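Local coordinates for lysyl oxidase (Pichia pastoris, PDB 1W7C) that oxidises primary amines, including lysyl side chains, to aldehydes as a copper- and topaquinone-dependent amine oxidase, at the interface of chains A and B. Sequence-based numbering; all coordinates share one arbitrary frame. Chains: chain A/B, Lysyl oxidase.

Contact 1: the interface of chains A and B. Residues chain A 521, 525-528; chain B 352-353, 589.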
loop_
_atom_site.group_PDB
_atom_site.type_symbol
_atom_site.label_atom_id
_atom_site.label_comp_id
_atom_site.label_asym_id
_atom_site.label_seq_id
_atom_site.Cartn_x
_atom_site.Cartn_y
_atom_site.Cartn_z
ATOM N N TRP A 521 -22.619 12.516 32.392
ATOM C CA TRP A 521 -22.107 11.779 33.539
ATOM C C TRP A 521 -20.903 12.443 34.210
ATOM O O TRP A 521 -20.410 11.949 35.229
ATOM C CB TRP A 521 -21.803 10.327 33.164
ATOM C CG TRP A 521 -21.072 10.119 31.846
ATOM C CD1 TRP A 521 -21.604 9.679 30.669
ATOM C CD2 TRP A 521 -19.677 10.325 31.604
ATOM N NE1 TRP A 521 -20.618 9.581 29.715
ATOM C CE2 TRP A 521 -19.429 9.977 30.260
ATOM C CE3 TRP A 521 -18.604 10.745 32.398
ATOM C CZ2 TRP A 521 -18.168 10.081 29.685
ATOM C CZ3 TRP A 521 -17.353 10.828 31.834
ATOM C CH2 TRP A 521 -17.149 10.523 30.490
ATOM N N THR A 525 -17.081 19.117 33.240
ATOM C CA THR A 525 -15.743 18.692 32.854
ATOM C C THR A 525 -15.670 18.619 31.325
ATOM O O THR A 525 -16.365 17.812 30.688
ATOM C CB THR A 525 -15.413 17.301 33.484
ATOM O OG1 THR A 525 -15.439 17.385 34.909
ATOM C CG2 THR A 525 -13.975 16.839 33.195
ATOM N N VAL A 526 -14.816 19.451 30.733
ATOM C CA VAL A 526 -14.639 19.464 29.278
ATOM C C VAL A 526 -13.626 18.411 28.875
ATOM O O VAL A 526 -12.566 18.300 29.486
ATOM C CB VAL A 526 -14.183 20.827 28.763
ATOM C CG1 VAL A 526 -14.002 20.797 27.274
ATOM C CG2 VAL A 526 -15.214 21.851 29.118
ATOM N N TYR A 527 -13.994 17.615 27.881
ATOM C CA TYR A 527 -13.128 16.595 27.288
ATOM C C TYR A 527 -12.893 16.978 25.831
ATOM O O TYR A 527 -13.824 17.343 25.116
ATOM C CB TYR A 527 -13.816 15.223 27.280
ATOM C CG TYR A 527 -13.809 14.460 28.600
ATOM C CD1 TYR A 527 -14.627 14.844 29.649
ATOM C CD2 TYR A 527 -13.007 13.348 28.784
ATOM C CE1 TYR A 527 -14.631 14.118 30.850
ATOM C CE2 TYR A 527 -13.006 12.622 29.983
ATOM C CZ TYR A 527 -13.842 12.993 30.992
ATOM O OH TYR A 527 -13.833 12.300 32.169
ATOM N N ASN A 528 -11.660 16.833 25.384
ATOM C CA ASN A 528 -11.339 16.854 23.972
ATOM C C ASN A 528 -11.393 15.407 23.485
ATOM O O ASN A 528 -10.605 14.576 23.921
ATOM C CB ASN A 528 -9.952 17.443 23.752
ATOM C CG ASN A 528 -9.576 17.550 22.287
ATOM O OD1 ASN A 528 -8.514 17.110 21.921
ATOM N ND2 ASN A 528 -10.384 18.260 21.480
ATOM N N GLN B 352 -14.716 6.119 26.502
ATOM C CA GLN B 352 -14.134 7.459 26.435
ATOM C C GLN B 352 -12.859 7.570 27.309
ATOM O O GLN B 352 -12.027 8.428 27.049
ATOM C CB GLN B 352 -15.166 8.537 26.769
ATOM C CG GLN B 352 -14.630 9.963 26.826
ATOM C CD GLN B 352 -13.901 10.415 25.547
ATOM O OE1 GLN B 352 -14.259 10.044 24.427
ATOM N NE2 GLN B 352 -12.866 11.222 25.735
ATOM N N HIS B 353 -12.712 6.682 28.305
ATOM C CA HIS B 353 -11.550 6.617 29.175
ATOM C C HIS B 353 -10.573 5.509 28.797
ATOM O O HIS B 353 -9.702 5.172 29.579
ATOM C CB HIS B 353 -11.999 6.480 30.632
ATOM C CG HIS B 353 -12.673 7.714 31.154
ATOM N ND1 HIS B 353 -14.003 7.743 31.521
ATOM C CD2 HIS B 353 -12.209 8.982 31.300
ATOM C CE1 HIS B 353 -14.316 8.972 31.906
ATOM N NE2 HIS B 353 -13.243 9.740 31.796
ATOM N N ARG B 589 -7.517 13.647 28.521
ATOM C CA ARG B 589 -7.415 13.436 29.980
ATOM C C ARG B 589 -6.819 12.074 30.355
ATOM O O ARG B 589 -6.323 11.890 31.463
ATOM C CB ARG B 589 -8.773 13.617 30.642
ATOM C CG ARG B 589 -9.271 15.048 30.674
ATOM C CD ARG B 589 -10.648 15.187 31.232
ATOM N NE ARG B 589 -11.095 16.564 31.202
ATOM C CZ ARG B 589 -10.856 17.449 32.175
ATOM N NH1 ARG B 589 -10.129 17.089 33.232
ATOM N NH2 ARG B 589 -11.317 18.692 32.072
HETATM O O HOH W 1 -10.593 11.927 24.160
#
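A:Tyr527 lies between two side chains of the partner, B:Arg589 on one face of its ring and B:His353 at its hydroxyl end. The arginine crosses the phenol at about a right angle, with CD over the ring centre, 3.8 Å from the centroid, so that the aliphatic part of the chain makes a CH-pi contact while the charged end passes on to the backbone. Its chain is extended from CG to NE, and chi4 of -87° turns the guanidinium out of line with that chain. NE and NH2 then grip one atom side-on, the carbonyl oxygen of A:Val526, at 2.8 Å from NE and 2.9 Å from NH2. This oxygen lies in the guanidinium plane, though both donors are tilted from the carbonyl plane, NE by 34°. The methyl CG2 of A:Thr525 covers one guanidinium face, 3.3 Å from CZ; a small beta-branched residue suits this close packing. An alanine in place of B:Arg589 would probably leave the A:Val526 carbonyl without its paired donors and lose the CH-pi contact on that face of A:Tyr527.

The phenol OH meets NE2 of B:His353 at 2.7 Å, in the plane of the imidazole; which of the two donates is not settled. The two rings meet edge to face, planes 66° apart. A:Trp521 reaches the same imidazole tip to tip, its CH2 3.5 Å from CE1, and the tyrosine hydroxyl also lies at the indole's edge. B:Gln352, bent at chi2, runs antiparallel alongside the tyrosine with its amide perpendicular to the ring; NE2 is linked through a water to the carbonyl oxygen of A:Asn528, a reach that suits a long amide.

Strands 504-518 and 526-536 flank the loop carrying A:Trp521 and A:Thr525, forming a hairpin arm of the kind by which copper amine oxidase subunits embrace each other; the site is at its tip, against 3-10 helix 351-353 and the B:Arg589 loop.

Contact 2: the interface of chains A and B. Residues chain A 449, 451, 575, 674, 676-678, 684; chain B 657, 659, 665, 668.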
loop_
_atom_site.group_PDB
_atom_site.type_symbol
_atom_site.label_atom_id
_atom_site.label_comp_id
_atom_site.label_asym_id
_atom_site.label_seq_id
_atom_site.Cartn_x
_atom_site.Cartn_y
_atom_site.Cartn_z
ATOM N N ASP A 449 -13.943 -11.520 0.961
ATOM C CA ASP A 449 -15.003 -10.821 1.655
ATOM C C ASP A 449 -15.863 -9.946 0.735
ATOM O O ASP A 449 -16.860 -9.389 1.208
ATOM C CB ASP A 449 -14.429 -9.904 2.727
ATOM C CG ASP A 449 -13.626 -8.771 2.142
ATOM O OD1 ASP A 449 -13.905 -7.579 2.462
ATOM O OD2 ASP A 449 -12.732 -9.046 1.297
ATOM N N THR A 451 -14.037 -7.443 -1.193
ATOM C CA THR A 451 -13.173 -6.282 -1.485
ATOM C C THR A 451 -12.469 -6.495 -2.800
ATOM O O THR A 451 -12.075 -7.609 -3.090
ATOM C CB THR A 451 -12.146 -6.113 -0.361
ATOM O OG1 THR A 451 -12.833 -5.746 0.850
ATOM C CG2 THR A 451 -11.083 -5.041 -0.620
ATOM N N MET A 575 -11.461 3.425 -0.755
ATOM C CA MET A 575 -10.384 3.607 0.241
ATOM C C MET A 575 -9.088 3.850 -0.547
ATOM O O MET A 575 -8.647 2.978 -1.280
ATOM C CB MET A 575 -10.290 2.293 1.055
ATOM C CG MET A 575 -9.175 2.322 2.057
ATOM S SD MET A 575 -8.987 0.761 2.951
ATOM C CE MET A 575 -10.552 0.184 2.872
ATOM N N MET A 674 -8.832 0.674 -3.009
ATOM C CA MET A 674 -9.695 -0.465 -2.718
ATOM C C MET A 674 -11.172 -0.002 -2.723
ATOM O O MET A 674 -11.497 1.116 -2.395
ATOM C CB MET A 674 -9.388 -1.102 -1.360
ATOM C CG MET A 674 -8.247 -2.082 -1.375
ATOM S SD MET A 674 -7.904 -2.724 0.244
ATOM C CE MET A 674 -7.096 -4.099 -0.113
ATOM N N THR A 676 -14.281 -1.556 -0.786
ATOM C CA THR A 676 -14.504 -2.500 0.310
ATOM C C THR A 676 -15.909 -2.384 0.886
ATOM O O THR A 676 -16.432 -1.286 1.042
ATOM C CB THR A 676 -13.383 -2.408 1.374
ATOM O OG1 THR A 676 -13.458 -3.535 2.282
ATOM C CG2 THR A 676 -13.478 -1.181 2.213
ATOM N N PRO A 677 -16.570 -3.514 1.169
ATOM C CA PRO A 677 -17.914 -3.427 1.732
ATOM C C PRO A 677 -17.956 -2.649 3.036
ATOM O O PRO A 677 -17.052 -2.801 3.871
ATOM C CB PRO A 677 -18.269 -4.884 1.998
ATOM C CG PRO A 677 -17.437 -5.650 1.120
ATOM C CD PRO A 677 -16.150 -4.908 0.965
ATOM N N PHE A 678 -19.001 -1.839 3.217
ATOM C CA PHE A 678 -19.198 -1.025 4.401
ATOM C C PHE A 678 -20.675 -1.024 4.727
ATOM O O PHE A 678 -21.462 -0.370 4.073
ATOM C CB PHE A 678 -18.676 0.369 4.102
ATOM C CG PHE A 678 -18.610 1.295 5.281
ATOM C CD1 PHE A 678 -17.397 1.536 5.896
ATOM C CD2 PHE A 678 -19.744 1.929 5.791
ATOM C CE1 PHE A 678 -17.310 2.366 6.980
ATOM C CE2 PHE A 678 -19.641 2.800 6.895
ATOM C CZ PHE A 678 -18.415 3.004 7.470
ATOM N N GLU A 684 -19.165 -9.652 8.132
ATOM C CA GLU A 684 -18.029 -9.868 7.242
ATOM C C GLU A 684 -18.201 -11.231 6.538
ATOM O O GLU A 684 -18.426 -12.272 7.167
ATOM C CB GLU A 684 -16.775 -9.781 8.093
ATOM C CG GLU A 684 -15.463 -9.844 7.355
ATOM C CD GLU A 684 -15.044 -11.261 7.022
ATOM O OE1 GLU A 684 -15.046 -12.149 7.925
ATOM O OE2 GLU A 684 -14.680 -11.482 5.854
ATOM N N ASN B 657 -17.504 -1.261 11.119
ATOM C CA ASN B 657 -18.777 -1.452 10.445
ATOM C C ASN B 657 -19.099 -2.947 10.391
ATOM O O ASN B 657 -18.474 -3.756 11.087
ATOM C CB ASN B 657 -18.761 -0.750 9.066
ATOM C CG ASN B 657 -17.915 -1.446 8.032
ATOM O OD1 ASN B 657 -18.395 -2.324 7.302
ATOM N ND2 ASN B 657 -16.604 -1.105 7.984
ATOM N N ASN B 659 -18.240 -4.996 8.312
ATOM C CA ASN B 659 -17.068 -5.755 7.860
ATOM C C ASN B 659 -16.069 -6.015 8.960
ATOM O O ASN B 659 -15.014 -6.578 8.683
ATOM C CB ASN B 659 -16.403 -5.089 6.628
ATOM C CG ASN B 659 -16.222 -6.064 5.492
ATOM O OD1 ASN B 659 -17.160 -6.829 5.171
ATOM N ND2 ASN B 659 -15.037 -6.099 4.890
ATOM N N ILE B 665 -10.688 -7.526 9.677
ATOM C CA ILE B 665 -9.842 -8.219 8.710
ATOM C C ILE B 665 -8.527 -7.468 8.450
ATOM O O ILE B 665 -8.470 -6.244 8.440
ATOM C CB ILE B 665 -10.619 -8.568 7.403
ATOM C CG1 ILE B 665 -10.951 -7.344 6.559
ATOM C CG2 ILE B 665 -11.854 -9.393 7.761
ATOM C CD1 ILE B 665 -11.730 -7.658 5.297
ATOM N N THR B 668 -7.748 -4.798 4.955
ATOM C CA THR B 668 -8.086 -3.389 4.923
ATOM C C THR B 668 -7.705 -2.604 6.165
ATOM O O THR B 668 -8.046 -1.426 6.260
ATOM C CB THR B 668 -9.594 -3.249 4.659
ATOM O OG1 THR B 668 -10.349 -4.107 5.528
ATOM C CG2 THR B 668 -9.959 -3.693 3.243
HETATM O O HOH W 2 -17.895 -8.902 3.640
HETATM O O HOH W 3 -13.115 -3.882 4.979
HETATM O O HOH W 4 -15.054 -1.915 5.613
#
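The ring of A:Phe678 carries the amide side chain of B:Asn657 on one face: CB sits over the centre, 4.0 Å from the centroid, and the amide is stacked at 23° to the ring, with ND2 3.5 Å from CD1. A flat, short amide suits this place because it can lie on an aromatic face and still use its polar ends. ND2 reaches the carbonyl oxygen of A:Pro677 through a water, while OD1 accepts the backbone N of B:Asn659 from above the amide plane.

The amide of B:Asn659 works at its edge. ND2 donates in its own plane to OD1 of A:Asp449, 3.1 Å away, reaching the carboxylate on the anti side with the two flat groups turned 42° apart. The syn lone pair of OD1 is taken by the hydroxyl OG1 of A:Thr451 at 2.7 Å, so two donors grip one oxygen; that hydroxyl also bonds OG1 of A:Thr676. The asparagine's OD1 reaches the backbone carbonyl of A:Asp449 through another water. A third water joins ND2 to the hydroxyls of A:Thr676 and B:Thr668.

B:Thr668 divides its roles. With OG1 between the backbone N and carbonyl carbon (chi1 48°), the hydroxyl meets water while the methyl CG2 points tip to tip at OG1 of A:Thr676, 3.6 Å away, and packs 3.8 Å from SD of A:Met674 and 3.9 Å from CE of A:Met575. The flexible thioethers suit these mostly apolar surroundings. B:Ile665 rests CD1 against the A:Asp449 carboxylate and CG2 against CG of A:Glu684.

This partly hydrated patch helps join the dimer, fitting 3-10 helix 658-660 and neighbouring loops of chain B against strands 569-576 and 670-678 and nearby loops of chain A; it may also steady the segment following copper ligand His654.

The centres of contact 1 and contact 2 lie about 31 Å apart, and the two have no residue in common. Contact 1 uses strand 526-536 of chain A, contact 2 strands 569-576 and 670-678, each with adjoining loops, while chain B supplies 3-10 helices and loops to both. The two-fold symmetric interface gives each a twin, spreading the hold between subunits. From A:Asp358, the predicted catalytic base of chain A, their centres are about 53 Å and 31 Å away. Both probably serve dimer assembly; their chain B segments include stretches close in sequence to catalytic and copper-binding residues, so the interface may also steady the active sites.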